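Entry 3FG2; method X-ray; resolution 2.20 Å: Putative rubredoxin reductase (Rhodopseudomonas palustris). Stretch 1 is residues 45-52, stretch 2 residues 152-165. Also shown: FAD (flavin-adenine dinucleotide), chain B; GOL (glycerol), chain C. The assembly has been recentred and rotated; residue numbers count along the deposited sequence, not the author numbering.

Stretch 1 45-52: LSKAYLKS
Stretch 2 (152-165) FIGLEFAATARAKG

Residues 152-163 form a helix, and residues 45-52 pack along one of its flanks as an irregular segment in which 48-50 have helical phi/psi without regular bonding. The register is fixed by two CA pairs: Ser 46 CA lies 5.5 Å from Phe 157 CA, and Leu 50 CA lies 7.5 Å from Thr 160 CA. Both chains therefore advance in the same general direction, the spacing opening as they go. Together they bury 415 Å², nearly all of it on Ser 46, Lys 47, Leu 50 and Lys 51 against Ile 153, Glu 156, Phe 157, Thr 160 and Lys 164.

Glu 156 is the polar anchor. Its CA-to-CB bond points toward the other stretch, and chi1 -61° (m) with chi2 -174° (t) extends the chain; chi3 of -21° sets the carboxylate. OE1 accepts two hydrogen bonds, from Ser 46 OG at 2.7 Å and from Lys 47 NZ at 2.6 Å, the latter also a salt bridge. OE2 is satisfied elsewhere in the structure, so the buried carboxylate has partners at both oxygens.

Ser 46 (phi/psi -109/14) also directs its CB toward the helix, and chi1 53° (p) places OG on OE1. A small side chain suits this tight approach: Ser 46 CB is 3.9 Å from Ile 153 CG2, and its OG is 3.6 Å from FAD C6. Lys 47, at -126/-123, starts sideways, but chi1 -54° (m), chi2 and chi3 at 177° (t) and chi4 60° (p) bring its end nearer the helix. The amine thus joins protein to flavin: besides Glu 156 OE1, Lys 47 NZ donates to FAD O4 at 3.0 Å and, weakly, to FAD N5 at 3.1 Å. Ile 153, chi1 -59° (m) and chi2 173° (t), carries its own CD1 to 3.7 Å from FAD C8.

Farther along, the contact becomes apolar. Leu 50 points toward the helix with both angles off the usual wells, chi1 -94° and chi2 28°. In this pose its CD2 sits 3.9 Å from Phe 157 CD1, at the ring edge and near the ring plane; Phe 157 has chi1 165° (t) and chi2 74°. Leu 50 CB meets Thr 160 CG2 at 4.1 Å. Thr 160, chi1 -68° (m), turns its OG1 to 3.3 Å from Lys 51 CE.

Lys 51 is exposed and almost fully extended: chi1 -45° (m), then 172°, 180° and 172° (all t). Its NZ donates to GOL O2 at 2.7 Å and GOL O3 at 2.9 Å, while GOL O1 donates to Glu 156 O at 2.8 Å, so the glycerol, probably from the crystallisation liquor, bridges the two stretches. Lys 164, the first residue to leave helical phi/psi (-85/6), closes the exposed end: chi1 -71° (m), chi2 -180° (t), chi3 176° (t) and chi4 -64° (m) lay Lys 164 CE 3.1 Å from Leu 50 O.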

# COMPACT_ATOMS: atom_id res chain seq x y z
N LEU A 45 3.71 10.27 0.05
CA LEU A 45 3.14 10.74 -1.21
C LEU A 45 1.73 11.31 -1.15
O LEU A 45 1.40 12.25 -1.87
CB LEU A 45 3.18 9.62 -2.25
CG LEU A 45 4.58 9.19 -2.70
CD1 LEU A 45 4.47 7.97 -3.60
CD2 LEU A 45 5.26 10.34 -3.44
N SER A 46 0.89 10.74 -0.29
CA SER A 46 -0.48 11.21 -0.15
C SER A 46 -0.64 11.90 1.20
O SER A 46 -1.76 12.16 1.65
CB SER A 46 -1.44 10.03 -0.23
OG SER A 46 -1.07 9.02 0.68
N LYS A 47 0.49 12.19 1.82
CA LYS A 47 0.49 12.83 3.13
C LYS A 47 1.33 14.11 3.12
O LYS A 47 1.09 15.01 2.31
CB LYS A 47 1.02 11.84 4.18
CG LYS A 47 0.27 10.51 4.18
CD LYS A 47 0.87 9.51 5.16
CE LYS A 47 0.05 8.21 5.20
NZ LYS A 47 -0.04 7.48 3.89
N ALA A 48 2.33 14.18 4.01
CA ALA A 48 3.20 15.35 4.12
C ALA A 48 3.67 15.93 2.80
O ALA A 48 3.60 17.14 2.61
CB ALA A 48 4.41 15.01 4.99
N TYR A 49 4.14 15.09 1.89
CA TYR A 49 4.64 15.60 0.62
C TYR A 49 3.69 16.59 -0.07
O TYR A 49 4.12 17.65 -0.53
CB TYR A 49 4.96 14.46 -0.34
CG TYR A 49 5.73 14.97 -1.54
CD1 TYR A 49 7.04 15.43 -1.40
CD2 TYR A 49 5.12 15.07 -2.79
CE1 TYR A 49 7.72 15.99 -2.48
CE2 TYR A 49 5.79 15.62 -3.87
CZ TYR A 49 7.09 16.08 -3.71
OH TYR A 49 7.75 16.65 -4.78
N LEU A 50 2.41 16.26 -0.13
CA LEU A 50 1.42 17.14 -0.75
C LEU A 50 1.40 18.51 -0.09
O LEU A 50 0.82 19.46 -0.62
CB LEU A 50 0.03 16.50 -0.66
CG LEU A 50 -0.47 15.66 -1.84
CD1 LEU A 50 0.68 15.03 -2.59
CD2 LEU A 50 -1.42 14.60 -1.30
N LYS A 51 2.03 18.62 1.08
CA LYS A 51 2.06 19.89 1.81
C LYS A 51 3.45 20.51 1.82
O LYS A 51 3.64 21.61 2.33
CB LYS A 51 1.62 19.66 3.26
CG LYS A 51 0.40 18.79 3.44
CD LYS A 51 0.19 18.48 4.91
CE LYS A 51 -1.02 17.62 5.15
NZ LYS A 51 -1.06 17.19 6.57
N SER A 52 4.43 19.81 1.27
CA SER A 52 5.80 20.31 1.25
C SER A 52 6.02 21.27 0.10
O SER A 52 5.08 21.67 -0.59
CB SER A 52 6.79 19.15 1.13
OG SER A 52 6.72 18.54 -0.15
N PHE A 152 -7.79 4.36 1.64
CA PHE A 152 -6.89 5.16 2.47
C PHE A 152 -6.33 6.37 1.73
O PHE A 152 -6.44 7.51 2.18
CB PHE A 152 -5.71 4.32 2.97
CG PHE A 152 -6.08 3.22 3.90
CD1 PHE A 152 -6.91 3.47 5.00
CD2 PHE A 152 -5.59 1.93 3.71
CE1 PHE A 152 -7.24 2.46 5.88
CE2 PHE A 152 -5.92 0.91 4.60
CZ PHE A 152 -6.75 1.18 5.69
N ILE A 153 -5.71 6.11 0.59
CA ILE A 153 -5.09 7.17 -0.19
C ILE A 153 -6.06 8.28 -0.56
O ILE A 153 -5.76 9.46 -0.36
CB ILE A 153 -4.43 6.59 -1.46
CG1 ILE A 153 -3.38 5.56 -1.05
CG2 ILE A 153 -3.80 7.72 -2.28
CD1 ILE A 153 -2.77 4.81 -2.21
N GLY A 154 -7.22 7.91 -1.07
CA GLY A 154 -8.20 8.91 -1.45
C GLY A 154 -8.57 9.85 -0.32
O GLY A 154 -8.69 11.06 -0.54
N LEU A 155 -8.75 9.32 0.88
CA LEU A 155 -9.13 10.15 2.02
C LEU A 155 -7.96 10.96 2.56
O LEU A 155 -8.14 12.10 2.98
CB LEU A 155 -9.73 9.29 3.14
CG LEU A 155 -11.06 8.60 2.77
CD1 LEU A 155 -11.57 7.78 3.96
CD2 LEU A 155 -12.10 9.65 2.39
N GLU A 156 -6.77 10.38 2.54
CA GLU A 156 -5.60 11.10 3.01
C GLU A 156 -5.45 12.32 2.11
O GLU A 156 -5.12 13.41 2.57
CB GLU A 156 -4.36 10.20 2.95
CG GLU A 156 -4.47 8.95 3.83
CD GLU A 156 -3.19 8.13 3.90
OE1 GLU A 156 -2.33 8.26 3.00
OE2 GLU A 156 -3.05 7.35 4.86
N PHE A 157 -5.72 12.14 0.82
CA PHE A 157 -5.63 13.24 -0.14
C PHE A 157 -6.76 14.24 0.10
O PHE A 157 -6.53 15.44 0.22
CB PHE A 157 -5.72 12.74 -1.58
CG PHE A 157 -5.99 13.83 -2.58
CD1 PHE A 157 -4.99 14.74 -2.93
CD2 PHE A 157 -7.26 14.01 -3.11
CE1 PHE A 157 -5.26 15.80 -3.78
CE2 PHE A 157 -7.54 15.07 -3.97
CZ PHE A 157 -6.54 15.97 -4.30
N ALA A 158 -7.99 13.73 0.16
CA ALA A 158 -9.16 14.57 0.35
C ALA A 158 -9.03 15.57 1.50
O ALA A 158 -9.42 16.73 1.36
CB ALA A 158 -10.38 13.71 0.56
N ALA A 159 -8.51 15.13 2.63
CA ALA A 159 -8.37 16.02 3.77
C ALA A 159 -7.41 17.15 3.44
O ALA A 159 -7.67 18.32 3.74
CB ALA A 159 -7.88 15.24 4.98
N THR A 160 -6.30 16.82 2.80
CA THR A 160 -5.33 17.83 2.44
C THR A 160 -5.86 18.80 1.40
O THR A 160 -5.67 20.01 1.53
CB THR A 160 -4.02 17.18 1.97
OG1 THR A 160 -3.40 16.53 3.08
CG2 THR A 160 -3.07 18.23 1.39
N ALA A 161 -6.52 18.29 0.37
CA ALA A 161 -7.07 19.17 -0.66
C ALA A 161 -8.07 20.12 0.01
O ALA A 161 -8.11 21.32 -0.29
CB ALA A 161 -7.78 18.35 -1.73
N ARG A 162 -8.86 19.58 0.93
CA ARG A 162 -9.83 20.39 1.63
C ARG A 162 -9.13 21.44 2.47
O ARG A 162 -9.53 22.61 2.51
CB ARG A 162 -10.70 19.51 2.52
CG ARG A 162 -11.78 20.27 3.27
CD ARG A 162 -12.63 21.08 2.32
NE ARG A 162 -13.66 21.84 3.02
CZ ARG A 162 -14.37 22.82 2.47
NH1 ARG A 162 -14.16 23.16 1.21
NH2 ARG A 162 -15.30 23.44 3.18
N ALA A 163 -8.06 21.02 3.15
CA ALA A 163 -7.30 21.91 4.01
C ALA A 163 -6.69 23.05 3.20
O ALA A 163 -6.46 24.14 3.72
CB ALA A 163 -6.20 21.13 4.72
N LYS A 164 -6.43 22.79 1.92
CA LYS A 164 -5.86 23.79 1.04
C LYS A 164 -6.93 24.70 0.44
O LYS A 164 -6.64 25.52 -0.42
CB LYS A 164 -5.06 23.13 -0.08
CG LYS A 164 -3.75 22.49 0.35
CD LYS A 164 -3.05 21.86 -0.86
CE LYS A 164 -1.68 21.28 -0.50
NZ LYS A 164 -0.70 22.32 -0.05
N GLY A 165 -8.17 24.54 0.88
CA GLY A 165 -9.24 25.39 0.38
C GLY A 165 -10.05 24.88 -0.80
O GLY A 165 -11.00 25.53 -1.20
PA FAD B . 6.43 -0.42 -4.71
O1A FAD B . 5.26 0.01 -5.51
O2A FAD B . 6.94 0.36 -3.72
O5B FAD B . 7.52 -0.37 -5.79
C5B FAD B . 7.46 -1.10 -7.06
C4B FAD B . 8.61 -0.50 -7.90
O4B FAD B . 8.90 -1.46 -8.98
C3B FAD B . 8.28 0.83 -8.61
O3B FAD B . 9.23 1.84 -8.49
C2B FAD B . 7.95 0.37 -10.00
O2B FAD B . 8.01 1.39 -10.95
C1B FAD B . 9.01 -0.66 -10.21
N9A FAD B . 8.78 -1.65 -11.27
C8A FAD B . 7.59 -2.22 -11.63
N7A FAD B . 7.71 -3.08 -12.63
C5A FAD B . 9.03 -3.09 -12.94
C6A FAD B . 9.81 -3.83 -13.97
N6A FAD B . 9.28 -4.68 -14.82
N1A FAD B . 11.16 -3.56 -13.97
C2A FAD B . 11.75 -2.68 -13.10
N3A FAD B . 11.12 -1.96 -12.14
C4A FAD B . 9.76 -2.20 -12.10
N1 FAD B . 1.53 1.39 3.29
C2 FAD B . 1.54 1.50 4.61
O2 FAD B . 1.74 0.56 5.32
N3 FAD B . 1.31 2.76 5.27
C4 FAD B . 1.07 3.91 4.55
O4 FAD B . 0.89 4.96 5.14
C4X FAD B . 1.07 3.80 3.09
N5 FAD B . 0.85 4.90 2.33
C5X FAD B . 0.86 4.76 0.96
C6 FAD B . 0.65 5.93 0.18
C7 FAD B . 0.65 5.90 -1.20
C7M FAD B . 0.42 7.17 -1.99
C8 FAD B . 0.87 4.62 -1.89
C8M FAD B . 0.89 4.51 -3.40
C9 FAD B . 1.08 3.45 -1.13
C9A FAD B . 1.08 3.51 0.28
N10 FAD B . 1.31 2.35 1.13
C10 FAD B . 1.31 2.47 2.49
C1' FAD B . 1.54 1.05 0.46
C2' FAD B . 3.07 0.82 0.24
O2' FAD B . 3.58 1.93 -0.47
C3' FAD B . 3.24 -0.47 -0.54
O3' FAD B . 2.73 -1.55 0.23
C4' FAD B . 4.71 -0.70 -0.83
O4' FAD B . 5.26 0.40 -1.61
C5' FAD B . 4.85 -1.99 -1.61
O5' FAD B . 6.38 -2.17 -1.94
P FAD B . 6.79 -2.81 -3.24
O1P FAD B . 8.34 -2.82 -3.12
O2P FAD B . 6.21 -4.06 -3.46
O3P FAD B . 6.38 -1.97 -4.37
C1 GOL C . -3.85 14.06 5.47
O1 GOL C . -3.05 13.55 4.41
C2 GOL C . -3.05 14.02 6.84
O2 GOL C . -2.94 15.37 7.33
C3 GOL C . -1.60 13.43 6.69
O3 GOL C . -0.63 14.33 6.14